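Local coordinates for protein DNA ligase (Aquifex aeolicus, PDB 3QWU) that probably seals nucleic acid strands as an ATP-dependent ligase of the covalent nucleotidyltransferase family, and here holds adenosine and calcium, at residues D82-R87 with N138-E143; I104-T109 with I317-L322; T305-F310 with R345-K350; H329-E334 with V351-T356. All coordinates share one frame; numbering follows the deposited sequence.

Contact 1: D82-R87 with N138-E143. With CA (calcium ion), chain D; ADN (adenosine), chain C.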
# COMPACT_ATOMS: atom_id res chain seq x y z
N ASP A 82 -5.71 23.22 2.45
CA ASP A 82 -4.63 22.27 2.31
C ASP A 82 -3.29 22.97 2.49
O ASP A 82 -2.74 23.56 1.56
CB ASP A 82 -4.73 21.58 0.96
CG ASP A 82 -3.71 20.44 0.82
OD1 ASP A 82 -3.21 19.89 1.84
OD2 ASP A 82 -3.43 20.05 -0.32
N GLY A 83 -2.78 22.92 3.71
CA GLY A 83 -1.48 23.49 4.04
C GLY A 83 -0.96 22.68 5.21
O GLY A 83 -1.12 21.46 5.23
N TYR A 84 -0.38 23.33 6.21
CA TYR A 84 -0.00 22.65 7.43
C TYR A 84 -0.56 23.36 8.66
O TYR A 84 -0.82 24.54 8.68
CB TYR A 84 1.51 22.45 7.50
CG TYR A 84 2.31 23.75 7.65
CD1 TYR A 84 2.77 24.17 8.90
CD2 TYR A 84 2.61 24.57 6.54
CE1 TYR A 84 3.51 25.36 9.04
CE2 TYR A 84 3.34 25.77 6.68
CZ TYR A 84 3.80 26.14 7.94
OH TYR A 84 4.49 27.29 8.12
N ASN A 85 -0.77 22.58 9.70
CA ASN A 85 -1.39 22.99 10.92
C ASN A 85 -0.40 23.78 11.77
O ASN A 85 0.79 23.40 11.91
CB ASN A 85 -1.79 21.73 11.65
CG ASN A 85 -2.46 22.00 12.93
OD1 ASN A 85 -1.81 22.33 13.94
ND2 ASN A 85 -3.76 21.78 12.95
N THR A 86 -0.90 24.86 12.37
CA THR A 86 -0.10 25.59 13.29
C THR A 86 -0.87 26.03 14.50
O THR A 86 -2.09 26.29 14.44
CB THR A 86 0.56 26.81 12.64
OG1 THR A 86 1.74 27.12 13.40
CG2 THR A 86 -0.38 28.01 12.65
N ARG A 87 -0.15 26.09 15.62
CA ARG A 87 -0.70 26.49 16.90
C ARG A 87 0.18 27.65 17.40
O ARG A 87 1.39 27.51 17.50
CB ARG A 87 -0.67 25.31 17.85
CG ARG A 87 -1.93 24.40 17.78
CD ARG A 87 -1.69 23.15 18.64
NE ARG A 87 -0.50 22.48 18.14
CZ ARG A 87 0.31 21.72 18.86
NH1 ARG A 87 0.04 21.47 20.14
NH2 ARG A 87 1.37 21.16 18.31
N ASN A 138 6.19 27.30 0.84
CA ASN A 138 6.36 26.81 2.18
C ASN A 138 7.24 25.57 2.18
O ASN A 138 7.44 24.97 1.16
CB ASN A 138 5.01 26.55 2.86
CG ASN A 138 4.43 25.19 2.53
OD1 ASN A 138 4.74 24.19 3.18
ND2 ASN A 138 3.56 25.16 1.54
N PRO A 139 7.80 25.19 3.34
CA PRO A 139 8.81 24.14 3.29
C PRO A 139 8.28 22.79 3.63
O PRO A 139 9.03 21.86 3.64
CB PRO A 139 9.81 24.57 4.37
CG PRO A 139 8.98 25.49 5.32
CD PRO A 139 7.64 25.71 4.69
N TYR A 140 6.99 22.67 3.88
CA TYR A 140 6.43 21.38 4.28
C TYR A 140 5.64 20.61 3.19
O TYR A 140 5.59 19.40 3.22
CB TYR A 140 5.53 21.60 5.48
CG TYR A 140 6.26 22.02 6.71
CD1 TYR A 140 7.11 21.15 7.34
CD2 TYR A 140 6.13 23.31 7.22
CE1 TYR A 140 7.77 21.53 8.48
CE2 TYR A 140 6.79 23.70 8.34
CZ TYR A 140 7.62 22.80 8.98
OH TYR A 140 8.29 23.16 10.11
N ILE A 141 5.05 21.33 2.26
CA ILE A 141 4.01 20.82 1.38
C ILE A 141 4.25 21.47 0.02
O ILE A 141 4.33 22.70 -0.10
CB ILE A 141 2.63 21.26 1.98
CG1 ILE A 141 2.38 20.53 3.31
CG2 ILE A 141 1.46 21.01 1.04
CD1 ILE A 141 2.34 19.01 3.19
N GLU A 142 4.45 20.64 -0.99
CA GLU A 142 4.63 21.05 -2.37
C GLU A 142 3.38 21.76 -2.88
O GLU A 142 3.44 22.80 -3.52
CB GLU A 142 4.86 19.77 -3.15
CG GLU A 142 4.94 19.87 -4.65
CD GLU A 142 4.80 18.49 -5.27
OE1 GLU A 142 4.95 17.49 -4.51
OE2 GLU A 142 4.54 18.42 -6.50
N GLU A 143 2.22 21.16 -2.57
CA GLU A 143 0.90 21.67 -3.03
C GLU A 143 0.52 23.01 -2.41
O GLU A 143 0.91 23.33 -1.28
CB GLU A 143 -0.25 20.68 -2.68
CG GLU A 143 -0.32 19.36 -3.51
CD GLU A 143 -1.59 18.52 -3.20
OE1 GLU A 143 -1.68 17.90 -2.09
OE2 GLU A 143 -2.52 18.46 -4.07
CA CA D . -4.08 17.72 -1.28
O5' ADN C . -6.88 16.91 10.61
C5' ADN C . -7.44 17.90 9.74
C4' ADN C . -6.40 18.97 9.44
O4' ADN C . -6.86 19.89 8.40
C3' ADN C . -6.12 19.82 10.67
O3' ADN C . -5.09 19.33 11.52
C2' ADN C . -5.81 21.20 10.10
O2' ADN C . -4.41 21.43 10.08
C1' ADN C . -6.36 21.22 8.68
N9 ADN C . -7.47 22.16 8.48
C8 ADN C . -7.62 22.92 7.37
N7 ADN C . -8.72 23.70 7.42
C5 ADN C . -9.31 23.39 8.61
C6 ADN C . -10.55 23.82 9.27
N6 ADN C . -11.31 24.76 8.64
N1 ADN C . -10.83 23.32 10.51
C2 ADN C . -10.02 22.38 11.09
N3 ADN C . -8.88 21.91 10.50
C4 ADN C . -8.49 22.39 9.30
O HOH W 1 -0.21 24.87 0.93
O HOH W 2 -2.82 17.40 0.68
O HOH W 3 -5.24 16.49 0.19
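The Y84 ring takes the edge of the Y140 ring on one face. Y140 CD2 stands 3.5 Å above the Y84 plane, over its centre, with CE2 beside it, and Y84 CZ meets Y140 near the plane of the latter's ring. This is an edge-to-face pair, centroids 4.7 Å apart and planes inclined at 55°. N138 OD1 approaches the Y84 ring obliquely, 4.0 Å from CD2. That oxygen is already used: Y140 N donates to N138 OD1 at 2.8 Å in an Asx turn. A weak bond to it from the next backbone N, that of I141, helps fix the bend carrying Y140. Y84 CG sits between the backbone N and the carbonyl carbon (chi1 67°), and the phenol OH bonds to T108 outside the two segments. An alanine at Y84 lacks the ring under the Y140 edge and the hydroxyl that bonds T108, and would probably loosen the hold between strand and loop.

Farther along, D82 OD2 and E143 OE1 bind calcium at 2.6 and 2.5 Å, their carboxylate planes 79° apart. The cation would offset the repulsion between these two oxygens. D239 and two waters also bind the ion; one of the waters donates to D82 OD1. Another water bridges D82 O and E143 O, linking the backbones as well. On the other side of the strand, N85 ND2 donates to the adenosine O2' at 3.0 Å. The run from K80 to G83, K-V-D-G, matches the KxDG motif of covalent nucleotidyltransferases, here with a nucleoside and a metal beside it.

Contact 2: I104-T109 with I317-L322; sequences ICPFTT and IALLEL
A capped helix start, the first turn of helix 106-115, butts against the flank of helix 313-325 and so joins the RNA ligase region to the C-terminal region of the chain. P106, at the first position after the N-cap, carries the contact, and three of its ring carbons each find a different partner. CB faces A318 CB at 3.9 Å. CG lies over the peptide link between A318 and L319, 3.8 Å from L319 N, so the ring packs partly on helix backbone. CD reaches L322 CD2 at 4.0 Å; the L322 side chain crosses the proline at about a right angle, with its CG anti to the backbone N (chi1 -178°). A318 and L322, one turn apart, receive the ring between them along one side of their helix. F107 adds a looser touch, CB to L319 CD1 at 4.3 Å, while its ring leads away and packs on Y84 and V152. No hydrogen bond crosses this buried interface.

The helix start is also held by polar bonds, T109 OG1 to A97 N among them. C105, the N-cap, has SG anti to its backbone N, and that sulfur accepts from T108 N at 3.2 Å along a nearly straight path (168°). C105 O is gripped twice, by T109 N at 2.9 Å and by T109 OG1 at 2.7 Å, the hydroxyl coming from above the carbonyl plane.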
# COMPACT_ATOMS: atom_id res chain seq x y z
N ILE A 104 8.72 23.85 17.69
CA ILE A 104 8.64 25.27 17.38
C ILE A 104 9.18 25.42 15.98
O ILE A 104 10.35 25.17 15.73
CB ILE A 104 9.43 26.16 18.37
CG1 ILE A 104 8.89 25.95 19.79
CG2 ILE A 104 9.28 27.64 18.00
CD1 ILE A 104 9.59 26.77 20.81
N CYS A 105 8.28 25.83 15.08
CA CYS A 105 8.59 25.93 13.65
C CYS A 105 9.37 27.20 13.41
O CYS A 105 8.84 28.30 13.62
CB CYS A 105 7.33 25.99 12.82
SG CYS A 105 7.77 26.13 11.05
N PRO A 106 10.63 27.07 12.98
CA PRO A 106 11.45 28.26 12.75
C PRO A 106 10.94 29.12 11.59
O PRO A 106 11.09 30.34 11.61
CB PRO A 106 12.84 27.67 12.43
CG PRO A 106 12.78 26.26 12.73
CD PRO A 106 11.37 25.82 12.78
N PHE A 107 10.34 28.50 10.59
CA PHE A 107 9.81 29.26 9.48
C PHE A 107 8.54 29.99 9.89
O PHE A 107 8.49 31.22 9.77
CB PHE A 107 9.55 28.36 8.27
CG PHE A 107 8.68 28.99 7.22
CD1 PHE A 107 9.20 29.87 6.32
CD2 PHE A 107 7.34 28.68 7.13
CE1 PHE A 107 8.44 30.42 5.34
CE2 PHE A 107 6.55 29.25 6.17
CZ PHE A 107 7.11 30.11 5.26
N THR A 108 7.54 29.26 10.37
CA THR A 108 6.26 29.86 10.80
C THR A 108 6.48 30.91 11.89
O THR A 108 5.91 31.99 11.83
CB THR A 108 5.22 28.81 11.32
OG1 THR A 108 5.24 27.66 10.47
CG2 THR A 108 3.76 29.44 11.47
N THR A 109 7.30 30.62 12.89
CA THR A 109 7.63 31.61 13.94
C THR A 109 8.33 32.87 13.39
O THR A 109 8.02 33.97 13.82
CB THR A 109 8.54 31.02 15.04
OG1 THR A 109 7.91 29.90 15.60
CG2 THR A 109 8.82 32.08 16.15
N ILE A 317 18.48 28.52 8.59
CA ILE A 317 19.43 27.47 8.98
C ILE A 317 18.76 26.55 9.98
O ILE A 317 18.83 25.34 9.83
CB ILE A 317 20.77 28.02 9.56
CG1 ILE A 317 21.63 28.63 8.44
CG2 ILE A 317 21.59 26.91 10.31
CD1 ILE A 317 22.39 27.62 7.55
N ALA A 318 18.07 27.12 10.97
CA ALA A 318 17.34 26.32 11.97
C ALA A 318 16.28 25.44 11.30
O ALA A 318 16.06 24.28 11.74
CB ALA A 318 16.71 27.21 13.03
N LEU A 319 15.64 25.95 10.24
CA LEU A 319 14.66 25.13 9.53
C LEU A 319 15.31 23.91 8.85
O LEU A 319 14.79 22.82 9.00
CB LEU A 319 13.83 25.93 8.52
CG LEU A 319 12.95 24.94 7.72
CD1 LEU A 319 11.68 24.58 8.54
CD2 LEU A 319 12.61 25.46 6.37
N LEU A 320 16.39 24.10 8.10
CA LEU A 320 17.17 22.97 7.53
C LEU A 320 17.50 21.94 8.57
O LEU A 320 17.33 20.74 8.34
CB LEU A 320 18.50 23.40 6.90
CG LEU A 320 18.38 24.24 5.62
CD1 LEU A 320 19.72 24.75 5.19
CD2 LEU A 320 17.71 23.49 4.47
N GLU A 321 18.00 22.40 9.72
CA GLU A 321 18.41 21.48 10.78
C GLU A 321 17.18 20.75 11.36
O GLU A 321 17.24 19.53 11.63
CB GLU A 321 19.27 22.19 11.84
CG GLU A 321 20.65 22.68 11.26
CD GLU A 321 21.60 23.37 12.27
OE1 GLU A 321 21.14 23.87 13.33
OE2 GLU A 321 22.82 23.43 11.98
N LEU A 322 16.06 21.45 11.50
CA LEU A 322 14.83 20.75 11.90
C LEU A 322 14.45 19.63 10.91
O LEU A 322 14.20 18.48 11.30
CB LEU A 322 13.66 21.70 12.13
CG LEU A 322 12.41 20.94 12.59
CD1 LEU A 322 12.77 20.13 13.88
CD2 LEU A 322 11.15 21.82 12.75

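Contact 3: T305-F310 with R345-K350; sequences TFTCKF and RLEFDK
F306 and F348 cross obliquely on the same face of an antiparallel pair. Their rings are nearly parallel (15°) but slid so far apart that they barely overlap, and what sits over the F348 ring is F306 CB, a CH-pi contact 3.9 Å from the centroid. F348 CG takes the crowded position between backbone N and carbonyl carbon (chi1 71°), which brings its ring against F306 CB. K350, extended beyond CG, crosses the F306 ring at about a right angle: CE lies 3.3 Å above the plane, offset toward the rim, and NZ stands over the face, 4.2 Å from the centroid, as a cation-pi partner. NZ also donates to P139 O. An alanine at F306 keeps the CB over F348 but has no ring for K350, and would probably leave that lysine chain less firmly placed.

Farther along that face L346 CB lies alongside F310 CE1. On the opposite face T305 and D349 point the same way, and T305 OG1 donates to D349 OD1 at 2.5 Å from above the carboxylate plane. R345, bent at chi2 and chi3, curls so that K309 CG covers one face of its guanidinium.

Backbone bonds pair C308 with L346 and F306 with F348, F306 N reaching F348 O at 2.7 Å. Mainly aromatic and aliphatic groups pack where F306 and F348 lie, with the K350 ammonium over F306; on the other side E347 pairs with R336, D349 with R335 and R345 with E340 and E137, which is likely to offset the like charge of K309 near R345.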
# COMPACT_ATOMS: atom_id res chain seq x y z
N THR A 305 11.82 19.93 -4.84
CA THR A 305 12.46 21.19 -4.46
C THR A 305 11.44 22.04 -3.72
O THR A 305 10.30 22.10 -4.12
CB THR A 305 13.08 21.96 -5.71
OG1 THR A 305 14.22 21.23 -6.23
CG2 THR A 305 13.55 23.39 -5.34
N PHE A 306 11.87 22.69 -2.65
CA PHE A 306 11.04 23.62 -1.85
C PHE A 306 11.65 24.98 -1.82
O PHE A 306 12.88 25.07 -1.85
CB PHE A 306 10.94 23.11 -0.42
CG PHE A 306 10.17 21.87 -0.31
CD1 PHE A 306 10.74 20.67 -0.65
CD2 PHE A 306 8.86 21.89 0.06
CE1 PHE A 306 10.00 19.50 -0.59
CE2 PHE A 306 8.14 20.73 0.15
CZ PHE A 306 8.70 19.55 -0.19
N THR A 307 10.83 26.03 -1.80
CA THR A 307 11.37 27.39 -1.73
C THR A 307 10.60 28.26 -0.75
O THR A 307 9.40 28.24 -0.72
CB THR A 307 11.43 28.09 -3.13
OG1 THR A 307 12.02 29.40 -2.99
CG2 THR A 307 10.06 28.24 -3.76
N CYS A 308 11.28 29.00 0.09
CA CYS A 308 10.59 29.81 1.10
C CYS A 308 11.48 30.95 1.59
O CYS A 308 12.67 30.98 1.30
CB CYS A 308 10.10 28.93 2.24
SG CYS A 308 11.44 28.00 3.06
N LYS A 309 10.87 31.93 2.27
CA LYS A 309 11.48 33.25 2.62
C LYS A 309 11.58 33.48 4.13
O LYS A 309 10.62 33.22 4.84
CB LYS A 309 10.55 34.34 2.16
CG LYS A 309 10.96 35.11 1.01
CD LYS A 309 9.72 35.88 0.49
CE LYS A 309 9.58 37.25 1.14
NZ LYS A 309 8.41 38.05 0.67
N PHE A 310 12.67 34.04 4.61
CA PHE A 310 12.77 34.36 6.02
C PHE A 310 13.20 35.79 6.24
O PHE A 310 13.92 36.34 5.44
CB PHE A 310 13.80 33.51 6.75
CG PHE A 310 13.56 32.06 6.66
CD1 PHE A 310 13.74 31.40 5.47
CD2 PHE A 310 13.24 31.34 7.80
CE1 PHE A 310 13.54 30.02 5.38
CE2 PHE A 310 13.08 29.96 7.75
CZ PHE A 310 13.21 29.29 6.54
N ARG A 345 16.11 34.31 1.03
CA ARG A 345 15.43 33.27 0.26
C ARG A 345 16.09 31.89 0.46
O ARG A 345 17.31 31.76 0.33
CB ARG A 345 15.42 33.62 -1.22
CG ARG A 345 15.08 32.49 -2.13
CD ARG A 345 13.68 32.04 -1.93
NE ARG A 345 12.75 33.07 -2.35
CZ ARG A 345 11.44 32.95 -2.33
NH1 ARG A 345 10.86 31.85 -1.88
NH2 ARG A 345 10.70 33.96 -2.75
N LEU A 346 15.29 30.89 0.82
CA LEU A 346 15.80 29.51 0.94
C LEU A 346 15.19 28.61 -0.12
O LEU A 346 13.97 28.62 -0.35
CB LEU A 346 15.52 28.91 2.30
CG LEU A 346 16.02 27.48 2.51
CD1 LEU A 346 17.56 27.40 2.50
CD2 LEU A 346 15.46 27.00 3.82
N GLU A 347 16.05 27.84 -0.78
CA GLU A 347 15.60 26.78 -1.69
C GLU A 347 16.28 25.53 -1.26
O GLU A 347 17.48 25.55 -1.02
CB GLU A 347 16.01 27.05 -3.15
CG GLU A 347 15.36 28.25 -3.82
CD GLU A 347 15.64 28.29 -5.32
OE1 GLU A 347 16.01 27.25 -5.92
OE2 GLU A 347 15.48 29.38 -5.91
N PHE A 348 15.56 24.42 -1.18
CA PHE A 348 16.21 23.18 -0.79
C PHE A 348 15.52 21.96 -1.36
O PHE A 348 14.35 22.01 -1.77
CB PHE A 348 16.34 23.09 0.75
CG PHE A 348 15.04 22.87 1.46
CD1 PHE A 348 14.27 23.94 1.88
CD2 PHE A 348 14.60 21.57 1.75
CE1 PHE A 348 13.05 23.74 2.56
CE2 PHE A 348 13.39 21.36 2.43
CZ PHE A 348 12.61 22.43 2.81
N ASP A 349 16.27 20.86 -1.38
CA ASP A 349 15.81 19.62 -1.91
C ASP A 349 15.53 18.58 -0.81
O ASP A 349 16.31 18.47 0.14
CB ASP A 349 16.86 19.10 -2.89
CG ASP A 349 16.95 19.95 -4.18
OD1 ASP A 349 16.01 20.75 -4.48
OD2 ASP A 349 17.95 19.78 -4.93
N LYS A 350 14.40 17.88 -0.91
CA LYS A 350 14.22 16.61 -0.22
C LYS A 350 14.52 15.53 -1.29
O LYS A 350 13.80 15.42 -2.28
CB LYS A 350 12.80 16.44 0.39
CG LYS A 350 12.48 17.39 1.59
CD LYS A 350 10.97 17.42 2.02
CE LYS A 350 10.61 18.82 2.64
NZ LYS A 350 9.42 18.86 3.54

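Contact 4: H329-E334 with V351-T356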
# COMPACT_ATOMS: atom_id res chain seq x y z
N HIS A 329 16.02 8.55 5.66
CA HIS A 329 15.91 8.08 4.24
C HIS A 329 15.70 9.27 3.26
O HIS A 329 15.89 9.14 2.04
CB HIS A 329 14.76 7.07 4.00
CG HIS A 329 14.48 6.12 5.13
ND1 HIS A 329 15.38 5.14 5.53
CD2 HIS A 329 13.37 5.94 5.88
CE1 HIS A 329 14.84 4.44 6.51
NE2 HIS A 329 13.62 4.91 6.75
N ILE A 330 15.23 10.40 3.78
CA ILE A 330 15.11 11.63 3.01
C ILE A 330 16.34 12.49 3.32
O ILE A 330 16.63 12.72 4.49
CB ILE A 330 13.84 12.42 3.39
CG1 ILE A 330 12.56 11.76 2.87
CG2 ILE A 330 13.93 13.81 2.86
CD1 ILE A 330 12.60 10.21 2.83
N GLN A 331 17.06 12.93 2.30
CA GLN A 331 18.19 13.83 2.49
C GLN A 331 17.71 15.26 2.29
O GLN A 331 17.16 15.58 1.23
CB GLN A 331 19.32 13.54 1.49
CG GLN A 331 20.50 14.52 1.55
CD GLN A 331 21.67 14.13 0.63
OE1 GLN A 331 21.51 13.42 -0.37
NE2 GLN A 331 22.85 14.62 0.98
N VAL A 332 17.94 16.13 3.28
CA VAL A 332 17.74 17.58 3.12
C VAL A 332 19.04 18.22 2.65
O VAL A 332 20.13 17.99 3.23
CB VAL A 332 17.21 18.21 4.40
CG1 VAL A 332 16.94 19.72 4.20
CG2 VAL A 332 15.93 17.48 4.83
N LYS A 333 18.95 18.91 1.53
CA LYS A 333 20.12 19.39 0.79
C LYS A 333 19.87 20.81 0.30
O LYS A 333 19.05 21.01 -0.60
CB LYS A 333 20.41 18.48 -0.40
CG LYS A 333 21.57 18.94 -1.32
CD LYS A 333 22.94 18.35 -0.89
CE LYS A 333 24.17 18.97 -1.62
NZ LYS A 333 25.29 19.31 -0.66
N GLU A 334 20.57 21.78 0.90
CA GLU A 334 20.40 23.18 0.58
C GLU A 334 20.84 23.45 -0.84
O GLU A 334 21.88 22.97 -1.23
CB GLU A 334 21.27 24.03 1.55
CG GLU A 334 21.23 25.55 1.30
CD GLU A 334 22.18 26.35 2.19
OE1 GLU A 334 22.15 26.17 3.42
OE2 GLU A 334 22.94 27.19 1.65
N VAL A 351 15.63 14.82 -1.10
CA VAL A 351 16.08 13.74 -1.98
C VAL A 351 15.58 12.44 -1.37
O VAL A 351 15.96 12.13 -0.24
CB VAL A 351 17.66 13.67 -2.07
CG1 VAL A 351 18.14 12.47 -2.90
CG2 VAL A 351 18.28 15.01 -2.60
N PHE A 352 14.76 11.70 -2.10
CA PHE A 352 14.26 10.38 -1.67
C PHE A 352 15.24 9.27 -2.07
O PHE A 352 15.21 8.78 -3.21
CB PHE A 352 12.88 10.13 -2.32
CG PHE A 352 11.84 11.15 -1.91
CD1 PHE A 352 11.04 10.93 -0.80
CD2 PHE A 352 11.74 12.36 -2.58
CE1 PHE A 352 10.11 11.89 -0.40
CE2 PHE A 352 10.82 13.33 -2.18
CZ PHE A 352 10.00 13.09 -1.12
N LEU A 353 16.08 8.86 -1.12
CA LEU A 353 17.22 7.98 -1.39
C LEU A 353 16.79 6.58 -1.77
O LEU A 353 17.46 5.92 -2.56
CB LEU A 353 18.14 7.85 -0.15
CG LEU A 353 19.25 8.84 0.22
CD1 LEU A 353 19.25 10.19 -0.50
CD2 LEU A 353 19.17 9.04 1.74
N ASN A 354 15.71 6.12 -1.15
CA ASN A 354 15.23 4.77 -1.41
C ASN A 354 14.53 4.67 -2.75
O ASN A 354 14.78 3.76 -3.49
CB ASN A 354 14.41 4.23 -0.23
CG ASN A 354 15.32 3.92 1.02
OD1 ASN A 354 14.87 3.93 2.17
ND2 ASN A 354 16.61 3.69 0.76
N MET A 355 13.73 5.66 -3.10
CA MET A 355 13.16 5.69 -4.42
C MET A 355 14.25 5.83 -5.43
O MET A 355 14.22 5.15 -6.48
CB MET A 355 12.18 6.85 -4.59
CG MET A 355 11.42 6.81 -5.88
SD MET A 355 10.50 5.25 -6.07
CE MET A 355 8.92 5.78 -5.38
N THR A 356 15.22 6.71 -5.12
CA THR A 356 16.37 6.96 -5.97
C THR A 356 17.12 5.67 -6.25
O THR A 356 17.30 5.31 -7.43
CB THR A 356 17.29 8.07 -5.39
OG1 THR A 356 16.61 9.34 -5.47
CG2 THR A 356 18.66 8.16 -6.19
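Within these segments F352 O takes two donors, both from T356: the backbone N at 2.8 Å and the hydroxyl OG1 at 2.7 Å. The OG1 donor comes from well above the carbonyl plane, and the same hydroxyl is also bonded to V302 N. F352 is the N-cap of helix 353-363, so the T356 N bond belongs to the helix's first turn.

Across the segments, Q331 and V351 form an antiparallel hydrogen-bonded pair, Q331 N to V351 O and V351 N to Q331 O both at 2.9 Å and nearly straight. I330 faces F352 as the adjoining non-hydrogen-bonded pair; their side chains run side by side, with I330 CD1 touching F352 CD1 at 4.0 Å. One more rung follows as the second segment turns into helix: L353 N donates to H329 O at 3.2 Å, almost along the C=O axis. L353 CD2 also lies close to that oxygen, while CD1 crosses to Q331 CB. N354 OD1 sits 3.6 Å from H329 ND1, a loose approach.

These rungs lie at the open end of the hairpin of strands 330-340 and 343-352, where the second strand passes straight into helix 353-363.

Contacts 3 and 4 share strand 343-352 and one three-stranded sheet; D349 N to K333 O, 2.9 Å, probably joins them. That sheet meets the calcium-bearing loop of contact 1 through K350 NZ and P139 O, 3.0 Å apart, and F306 CD2 packs on N138 O and P139 O of that loop, its side chain about 13 Å from the calcium. Contact 2 joins both: T108 OG1 lies 2.5 Å from Y84 OH, and F107 CE1 rests 3.6 Å from K309 O. L320 CD2 touches V332 CG1 and so reaches contact 4, which comes no nearer than about 8 Å to contact 1. Contact 1 supplies two calcium ligands and one adenosine partner.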